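Local coordinates for tail fiber protein (Pseudomonas aeruginosa, PDB 6CL6) that forms the trimeric receptor-binding fiber of the R2 pyocin, a contractile injection system, and probably recognises the surface of target bacterial cells, at residues Thr315-Ala329 with Thr343-Ile355. Residues are numbered along the deposited sequence; the frame is centred on the assembly and turned at random.
Sequences TFPIPFPTLCLGGYA and TGFRGATTTTAVI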
loop_
_atom_site.group_PDB
_atom_site.type_symbol
_atom_site.label_atom_id
_atom_site.label_comp_id
_atom_site.label_asym_id
_atom_site.label_seq_id
_atom_site.Cartn_x
_atom_site.Cartn_y
_atom_site.Cartn_z
ATOM N N THR A 315 -9.561 70.173 -69.489
ATOM C CA THR A 315 -8.660 69.407 -68.631
ATOM C C THR A 315 -9.497 68.495 -67.757
ATOM O O THR A 315 -10.449 68.951 -67.094
ATOM C CB THR A 315 -7.788 70.330 -67.767
ATOM O OG1 THR A 315 -7.005 71.174 -68.616
ATOM C CG2 THR A 315 -6.854 69.503 -66.876
ATOM N N PHE A 316 -9.157 67.203 -67.766
ATOM C CA PHE A 316 -9.934 66.226 -67.032
ATOM C C PHE A 316 -9.803 66.469 -65.531
ATOM O O PHE A 316 -8.717 66.810 -65.054
ATOM C CB PHE A 316 -9.452 64.819 -67.363
ATOM C CG PHE A 316 -9.581 64.458 -68.813
ATOM C CD1 PHE A 316 -10.746 64.717 -69.515
ATOM C CD2 PHE A 316 -8.527 63.869 -69.481
ATOM C CE1 PHE A 316 -10.854 64.368 -70.846
ATOM C CE2 PHE A 316 -8.633 63.530 -70.808
ATOM C CZ PHE A 316 -9.795 63.765 -71.492
ATOM N N PRO A 317 -10.882 66.265 -64.763
ATOM C CA PRO A 317 -10.785 66.412 -63.297
ATOM C C PRO A 317 -9.607 65.682 -62.673
ATOM O O PRO A 317 -8.944 66.246 -61.784
ATOM C CB PRO A 317 -12.133 65.859 -62.817
ATOM C CG PRO A 317 -13.085 66.184 -63.945
ATOM C CD PRO A 317 -12.280 66.038 -65.211
ATOM N N ILE A 318 -9.339 64.443 -63.084
ATOM C CA ILE A 318 -8.095 63.761 -62.726
ATOM C C ILE A 318 -7.455 63.232 -64.002
ATOM O O ILE A 318 -8.145 62.963 -64.995
ATOM C CB ILE A 318 -8.333 62.603 -61.734
ATOM C CG1 ILE A 318 -9.316 61.578 -62.332
ATOM C CG2 ILE A 318 -8.849 63.134 -60.412
ATOM C CD1 ILE A 318 -9.505 60.339 -61.454
ATOM N N PRO A 319 -6.148 63.044 -63.999
ATOM C CA PRO A 319 -5.503 62.433 -65.165
ATOM C C PRO A 319 -5.907 60.982 -65.301
ATOM O O PRO A 319 -6.057 60.260 -64.304
ATOM C CB PRO A 319 -3.999 62.552 -64.850
ATOM C CG PRO A 319 -3.902 63.523 -63.736
ATOM C CD PRO A 319 -5.160 63.402 -62.955
ATOM N N PHE A 320 -6.086 60.556 -66.541
ATOM C CA PHE A 320 -6.208 59.131 -66.817
ATOM C C PHE A 320 -4.842 58.483 -66.588
ATOM O O PHE A 320 -3.828 59.000 -67.073
ATOM C CB PHE A 320 -6.685 58.881 -68.241
ATOM C CG PHE A 320 -8.140 59.180 -68.458
ATOM C CD1 PHE A 320 -9.129 58.325 -67.966
ATOM C CD2 PHE A 320 -8.532 60.301 -69.201
ATOM C CE1 PHE A 320 -10.476 58.593 -68.189
ATOM C CE2 PHE A 320 -9.887 60.569 -69.417
ATOM C CZ PHE A 320 -10.849 59.724 -68.923
ATOM N N PRO A 321 -4.762 57.396 -65.814
ATOM C CA PRO A 321 -3.440 56.791 -65.560
ATOM C C PRO A 321 -2.703 56.369 -66.816
ATOM O O PRO A 321 -1.475 56.503 -66.873
ATOM C CB PRO A 321 -3.788 55.583 -64.672
ATOM C CG PRO A 321 -5.001 56.013 -63.943
ATOM C CD PRO A 321 -5.800 56.845 -64.922
ATOM N N THR A 322 -3.411 55.888 -67.837
ATOM C CA THR A 322 -2.774 55.396 -69.052
ATOM C C THR A 322 -3.299 56.078 -70.308
ATOM O O THR A 322 -2.497 56.598 -71.090
ATOM C CB THR A 322 -2.957 53.875 -69.147
ATOM O OG1 THR A 322 -2.369 53.257 -68.001
ATOM C CG2 THR A 322 -2.290 53.329 -70.389
ATOM N N LEU A 323 -4.607 56.068 -70.557
ATOM C CA LEU A 323 -5.106 56.726 -71.758
ATOM C C LEU A 323 -6.600 56.997 -71.652
ATOM O O LEU A 323 -7.323 56.329 -70.926
ATOM C CB LEU A 323 -4.831 55.900 -73.023
ATOM C CG LEU A 323 -5.812 54.791 -73.379
ATOM C CD1 LEU A 323 -5.454 54.177 -74.720
ATOM C CD2 LEU A 323 -5.835 53.714 -72.302
ATOM N N CYS A 324 -7.042 58.008 -72.392
ATOM C CA CYS A 324 -8.464 58.248 -72.592
ATOM C C CYS A 324 -8.949 57.357 -73.728
ATOM O O CYS A 324 -8.317 57.300 -74.788
ATOM C CB CYS A 324 -8.696 59.720 -72.912
ATOM S SG CYS A 324 -10.372 60.080 -73.371
ATOM N N LEU A 325 -10.049 56.635 -73.495
ATOM C CA LEU A 325 -10.576 55.706 -74.490
ATOM C C LEU A 325 -11.634 56.321 -75.410
ATOM O O LEU A 325 -11.906 55.771 -76.487
ATOM C CB LEU A 325 -11.167 54.481 -73.802
ATOM C CG LEU A 325 -10.131 53.524 -73.202
ATOM C CD1 LEU A 325 -10.819 52.439 -72.387
ATOM C CD2 LEU A 325 -9.256 52.916 -74.297
ATOM N N GLY A 326 -12.248 57.413 -75.011
ATOM C CA GLY A 326 -13.289 58.005 -75.828
ATOM C C GLY A 326 -14.031 59.060 -75.043
ATOM O O GLY A 326 -13.771 59.281 -73.857
ATOM N N GLY A 327 -14.953 59.717 -75.740
ATOM C CA GLY A 327 -15.736 60.787 -75.146
ATOM C C GLY A 327 -16.714 61.358 -76.149
ATOM O O GLY A 327 -16.774 60.934 -77.314
ATOM N N TYR A 328 -17.503 62.314 -75.657
ATOM C CA TYR A 328 -18.469 63.039 -76.471
ATOM C C TYR A 328 -18.724 64.389 -75.817
ATOM O O TYR A 328 -18.365 64.613 -74.652
ATOM C CB TYR A 328 -19.790 62.259 -76.611
ATOM C CG TYR A 328 -20.619 62.317 -75.365
ATOM C CD1 TYR A 328 -21.463 63.392 -75.114
ATOM C CD2 TYR A 328 -20.560 61.292 -74.415
ATOM C CE1 TYR A 328 -22.201 63.466 -73.974
ATOM C CE2 TYR A 328 -21.317 61.345 -73.274
ATOM C CZ TYR A 328 -22.135 62.443 -73.047
ATOM O OH TYR A 328 -22.889 62.519 -71.901
ATOM N N ALA A 329 -19.370 65.281 -76.572
ATOM C CA ALA A 329 -19.849 66.540 -76.037
ATOM C C ALA A 329 -21.309 66.755 -76.412
ATOM O O ALA A 329 -21.822 66.140 -77.340
ATOM C CB ALA A 329 -19.011 67.720 -76.564
ATOM N N THR A 343 -21.248 68.781 -82.439
ATOM C CA THR A 343 -20.246 68.720 -81.398
ATOM C C THR A 343 -19.140 67.769 -81.808
ATOM O O THR A 343 -19.299 66.930 -82.702
ATOM C CB THR A 343 -20.866 68.232 -80.072
ATOM O OG1 THR A 343 -21.378 66.913 -80.258
ATOM C CG2 THR A 343 -21.978 69.139 -79.637
ATOM N N GLY A 344 -18.015 67.873 -81.111
ATOM C CA GLY A 344 -16.934 66.935 -81.312
ATOM C C GLY A 344 -16.110 66.779 -80.049
ATOM O O GLY A 344 -15.930 67.731 -79.271
ATOM N N PHE A 345 -15.611 65.564 -79.847
ATOM C CA PHE A 345 -14.658 65.259 -78.787
ATOM C C PHE A 345 -13.477 64.567 -79.450
ATOM O O PHE A 345 -13.657 63.556 -80.142
ATOM C CB PHE A 345 -15.302 64.378 -77.727
ATOM C CG PHE A 345 -14.373 63.983 -76.605
ATOM C CD1 PHE A 345 -13.452 62.964 -76.767
ATOM C CD2 PHE A 345 -14.456 64.619 -75.380
ATOM C CE1 PHE A 345 -12.618 62.596 -75.732
ATOM C CE2 PHE A 345 -13.628 64.243 -74.327
ATOM C CZ PHE A 345 -12.695 63.239 -74.515
ATOM N N ARG A 346 -12.282 65.121 -79.277
ATOM C CA ARG A 346 -11.128 64.587 -79.978
ATOM C C ARG A 346 -9.857 65.025 -79.272
ATOM O O ARG A 346 -9.879 65.848 -78.352
ATOM C CB ARG A 346 -11.109 65.029 -81.442
ATOM C CG ARG A 346 -10.491 66.407 -81.676
ATOM C CD ARG A 346 -10.651 66.842 -83.129
ATOM N NE ARG A 346 -9.885 68.062 -83.431
ATOM C CZ ARG A 346 -10.347 69.298 -83.248
ATOM N NH1 ARG A 346 -11.560 69.500 -82.757
ATOM N NH2 ARG A 346 -9.586 70.347 -83.552
ATOM N N GLY A 347 -8.738 64.478 -79.739
ATOM C CA GLY A 347 -7.439 64.934 -79.295
ATOM C C GLY A 347 -7.146 64.652 -77.843
ATOM O O GLY A 347 -6.398 65.407 -77.208
ATOM N N ALA A 348 -7.705 63.580 -77.301
ATOM C CA ALA A 348 -7.577 63.296 -75.875
ATOM C C ALA A 348 -6.189 62.762 -75.547
ATOM O O ALA A 348 -5.703 61.837 -76.198
ATOM C CB ALA A 348 -8.630 62.280 -75.444
ATOM N N THR A 349 -5.572 63.336 -74.518
ATOM C CA THR A 349 -4.392 62.773 -73.878
ATOM C C THR A 349 -4.828 62.213 -72.523
ATOM O O THR A 349 -6.020 62.060 -72.245
ATOM C CB THR A 349 -3.286 63.825 -73.730
ATOM O OG1 THR A 349 -3.650 64.800 -72.736
ATOM C CG2 THR A 349 -3.042 64.532 -75.060
ATOM N N THR A 350 -3.856 61.922 -71.649
ATOM C CA THR A 350 -4.222 61.507 -70.298
ATOM C C THR A 350 -4.809 62.668 -69.494
ATOM O O THR A 350 -5.466 62.430 -68.480
ATOM C CB THR A 350 -3.016 60.957 -69.551
ATOM O OG1 THR A 350 -1.954 61.918 -69.608
ATOM C CG2 THR A 350 -2.566 59.648 -70.165
ATOM N N THR A 351 -4.587 63.916 -69.928
ATOM C CA THR A 351 -4.970 65.078 -69.139
ATOM C C THR A 351 -5.907 66.050 -69.826
ATOM O O THR A 351 -6.592 66.809 -69.124
ATOM C CB THR A 351 -3.711 65.850 -68.696
ATOM O OG1 THR A 351 -2.944 66.231 -69.839
ATOM C CG2 THR A 351 -2.846 64.981 -67.772
ATOM N N THR A 352 -5.963 66.064 -71.153
ATOM C CA THR A 352 -6.754 67.067 -71.860
ATOM C C THR A 352 -7.482 66.447 -73.049
ATOM O O THR A 352 -7.200 65.329 -73.468
ATOM C CB THR A 352 -5.885 68.218 -72.386
ATOM O OG1 THR A 352 -4.979 67.682 -73.359
ATOM C CG2 THR A 352 -5.111 68.894 -71.247
ATOM N N ALA A 353 -8.419 67.216 -73.609
ATOM C CA ALA A 353 -9.066 66.882 -74.862
ATOM C C ALA A 353 -9.569 68.170 -75.495
ATOM O O ALA A 353 -9.530 69.255 -74.889
ATOM C CB ALA A 353 -10.197 65.890 -74.660
ATOM N N VAL A 354 -10.053 68.043 -76.735
ATOM C CA VAL A 354 -10.499 69.201 -77.517
ATOM C C VAL A 354 -11.974 69.026 -77.845
ATOM O O VAL A 354 -12.376 67.996 -78.401
ATOM C CB VAL A 354 -9.680 69.378 -78.802
ATOM C CG1 VAL A 354 -10.176 70.606 -79.588
ATOM C CG2 VAL A 354 -8.187 69.526 -78.455
ATOM N N ILE A 355 -12.769 70.019 -77.467
ATOM C CA ILE A 355 -14.206 70.030 -77.687
ATOM C C ILE A 355 -14.483 70.997 -78.831
ATOM O O ILE A 355 -14.089 72.171 -78.775
ATOM C CB ILE A 355 -14.980 70.420 -76.423
ATOM C CG1 ILE A 355 -14.661 69.476 -75.255
ATOM C CG2 ILE A 355 -16.478 70.439 -76.710
ATOM C CD1 ILE A 355 -14.882 67.992 -75.543
HETATM O O HOH W 1 -6.220 66.283 -66.205
HETATM O O HOH W 2 -5.171 59.325 -74.235
HETATM O O HOH W 3 -19.807 64.618 -79.417
#
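F316 N and F320 N donate to T351 O and T350 O, tying the loop after T315 to the turn before T352, while strands 324-329 and 343-346 run nearly antiparallel (156°), their axes 5.2 Å apart at closest approach. The two bonds differ in approach: F316 N, 2.9 Å from T351 O, is tilted out of the carbonyl plane, whereas F320 N, 2.8 Å from T350 O, lies in it. A water bridges F316 O to T351 O, giving the latter a second donor. T349 OG1 accepts from the backbone N of both T351 and T352, an ST turn and ST motif within 349-352. The F316 ring packs against residues 349-353: T349 O reaches the ring edge in plane, 3.3 Å from CE2, T352 CA covers one face, and CZ touches A353 CB. T350 CG2, set anti to its own carbonyl carbon, reaches T322 O at 3.2 Å.

T315 pairs with T352 as an antiparallel, non-hydrogen-bonded bridge within the sheet of 310-315, 352-357 and 343-346, whereas 324-331 edges the other sheet, beside 363-371; the contact therefore packs two antiparallel sheets face to face, a beta-sandwich consistent with the H-type lectin clan. F345 lies between the two sheets. With CG anti to the backbone N (chi1 178°), its ring lies flat on G327, whose CA sits 3.6 Å from the centroid and 13° off the normal, a CH-pi contact made possible by the missing side chain. C324 SG meets the same ring at its edge and touches A348 CB at 3.5 Å. Farther along, A329 CB packs on I355 CG2, and a water links A329 N to T343 OG1. Y328 points away from 343-355, into the trimer, where its ring meets Y328 of both other subunits edge-to-face; its OH is hydrogen-bonded to E368 OE1.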